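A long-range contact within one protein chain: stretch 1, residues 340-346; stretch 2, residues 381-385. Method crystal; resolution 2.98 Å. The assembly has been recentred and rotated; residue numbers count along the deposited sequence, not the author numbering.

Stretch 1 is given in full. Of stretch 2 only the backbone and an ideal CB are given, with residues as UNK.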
# COMPACT_ATOMS: atom_id res chain seq x y z
N TRP A 340 19.60 -3.02 -13.81
CA TRP A 340 18.26 -3.39 -13.37
C TRP A 340 17.74 -2.31 -12.45
O TRP A 340 18.47 -1.40 -12.11
CB TRP A 340 18.25 -4.75 -12.68
CG TRP A 340 18.68 -4.78 -11.22
CD1 TRP A 340 17.88 -4.55 -10.12
CD2 TRP A 340 19.98 -5.11 -10.70
NE1 TRP A 340 18.61 -4.71 -8.97
CE2 TRP A 340 19.90 -5.05 -9.30
CE3 TRP A 340 21.20 -5.45 -11.29
CZ2 TRP A 340 20.99 -5.30 -8.48
CZ3 TRP A 340 22.28 -5.70 -10.48
CH2 TRP A 340 22.17 -5.62 -9.09
N ASN A 341 16.48 -2.36 -12.08
CA ASN A 341 15.96 -1.41 -11.12
C ASN A 341 15.75 -2.07 -9.77
O ASN A 341 15.09 -3.11 -9.67
CB ASN A 341 14.69 -0.74 -11.65
CG ASN A 341 14.96 0.11 -12.88
OD1 ASN A 341 16.10 0.49 -13.11
ND2 ASN A 341 13.93 0.40 -13.66
N ALA A 342 16.33 -1.47 -8.73
CA ALA A 342 16.36 -2.07 -7.40
C ALA A 342 15.02 -2.01 -6.70
O ALA A 342 14.72 -2.87 -5.86
CB ALA A 342 17.41 -1.41 -6.56
N ASN A 343 14.21 -1.02 -7.05
CA ASN A 343 12.98 -0.73 -6.29
C ASN A 343 11.81 -0.23 -7.12
O ASN A 343 10.83 0.28 -6.57
CB ASN A 343 13.26 0.28 -5.17
CG ASN A 343 13.81 1.62 -5.68
OD1 ASN A 343 14.36 1.72 -6.79
ND2 ASN A 343 13.67 2.66 -4.86
N ALA A 344 11.89 -0.40 -8.44
CA ALA A 344 10.82 0.07 -9.31
C ALA A 344 10.53 -0.85 -10.48
O ALA A 344 11.40 -1.59 -10.96
CB ALA A 344 11.14 1.46 -9.82
N ASN A 345 9.30 -0.80 -10.94
CA ASN A 345 8.97 -1.40 -12.21
C ASN A 345 9.09 -0.33 -13.26
O ASN A 345 8.71 0.81 -13.02
CB ASN A 345 7.57 -1.97 -12.18
CG ASN A 345 7.49 -3.22 -11.36
OD1 ASN A 345 8.51 -3.75 -10.92
ND2 ASN A 345 6.27 -3.70 -11.13
N ALA A 346 9.64 -0.67 -14.41
CA ALA A 346 9.82 0.30 -15.47
C ALA A 346 8.85 0.03 -16.61
O ALA A 346 8.30 -1.06 -16.73
CB ALA A 346 11.25 0.27 -15.98
N UNK A 381 10.10 -5.32 -15.33
CA UNK A 381 9.76 -5.39 -13.90
C UNK A 381 11.00 -5.35 -13.02
O UNK A 381 12.07 -5.79 -13.47
CB UNK A 381 8.96 -6.66 -13.61
N UNK A 382 10.85 -4.82 -11.80
CA UNK A 382 11.90 -4.79 -10.78
C UNK A 382 12.79 -6.03 -10.71
O UNK A 382 12.33 -7.11 -10.35
CB UNK A 382 11.25 -4.58 -9.41
N UNK A 383 14.07 -5.87 -11.02
CA UNK A 383 15.00 -7.00 -10.98
C UNK A 383 15.40 -7.58 -12.32
O UNK A 383 16.51 -8.09 -12.49
CB UNK A 383 14.38 -8.12 -10.14
N UNK A 384 14.49 -7.54 -13.29
CA UNK A 384 14.85 -7.85 -14.65
C UNK A 384 15.99 -6.92 -15.07
O UNK A 384 15.96 -5.73 -14.76
CB UNK A 384 13.64 -7.72 -15.58
N UNK A 385 16.98 -7.47 -15.75
CA UNK A 385 18.16 -6.71 -16.14
C UNK A 385 18.18 -6.49 -17.64
O UNK A 385 17.88 -7.40 -18.43
CB UNK A 385 19.44 -7.43 -15.69

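Position 381 opens a type II beta turn that runs to position 384. Its phi/psi of -71/151 suits most residues, proline included. CA-to-CB points away from stretch 1 overall, yet the ideal CB still lies 4.0 Å from N345 OD1. Stretch 1 demands little here, so a small or medium nonpolar side chain would do, and so would several others. The deposited residue is P381. Its phi is within the range a proline ring imposes.

Position 382 meets stretch 1 most closely. Its backbone N donates to N345 OD1 at 2.7 Å, with a nearly straight angle of 171°. Any residue but proline could make this bond. CA-to-CB points sideways. The ideal CB is 3.2 Å from N345 OD1, which is tight, and 3.4 Å from A344 O, so branching at CB would be awkward. Farther out, A342 O offers an acceptor. A long, unbranched side chain with a donor at its end would suit: glutamine, lysine or arginine. The deposited residue is Q382. With chi1 and chi2 both t, the chain extends along the loop of stretch 1. Q382 NE2 donates to A342 O at 3.0 Å and lies 3.7 Å from N343 CA. The amide is bonded elsewhere in the structure as well.

Position 383 has phi/psi of 105/-33. Any CB here would be jammed against the carbonyl O of position 382. This alone calls for glycine. Stretch 1 is not the obstacle, since the ideal CB stays 5.0 Å from W340 CD1. The deposited residue is G383. Its N makes a weak hydrogen bond to N341 O, 3.2 Å long and bent to 125°. Its CA lies obliquely to the W340 ring.

Position 384 points CA-to-CB away, with nothing of stretch 1 within 5.5 Å of the ideal CB. Stretch 1 therefore leaves the choice of side chain open. The deposited residue is F384, chi1 m, whose ring does not touch stretch 1. Its backbone does the work. F384 N donates to P381 O at 3.0 Å, closing the turn, while F384 O lies 3.2 Å from W340 CB and 3.6 Å from W340 CA.

Position 385 lies across from W340, CA to CA 4.3 Å, and both CB atoms point to the same side. The ideal CB is 4.2 Å from W340 CB. A small side chain such as alanine, serine or threonine would fit beside it. The deposited residue is S385. Its CB packs against W340 CB.

Stretch 2 381-385: PQGFS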
# COMPACT_ATOMS: atom_id res chain seq x y z
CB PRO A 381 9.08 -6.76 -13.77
CG PRO A 381 8.82 -7.22 -15.18
CD PRO A 381 9.86 -6.59 -16.01
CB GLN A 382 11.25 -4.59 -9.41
CG GLN A 382 12.12 -5.02 -8.24
CD GLN A 382 11.43 -4.86 -6.91
OE1 GLN A 382 10.25 -5.21 -6.76
NE2 GLN A 382 12.15 -4.34 -5.94
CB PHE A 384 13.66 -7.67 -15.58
CG PHE A 384 12.60 -8.72 -15.42
CD1 PHE A 384 12.29 -9.22 -14.17
CD2 PHE A 384 11.90 -9.19 -16.51
CE1 PHE A 384 11.30 -10.18 -14.02
CE2 PHE A 384 10.91 -10.15 -16.36
CZ PHE A 384 10.61 -10.64 -15.11
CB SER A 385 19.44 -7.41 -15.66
OG SER A 385 19.16 -8.68 -15.09
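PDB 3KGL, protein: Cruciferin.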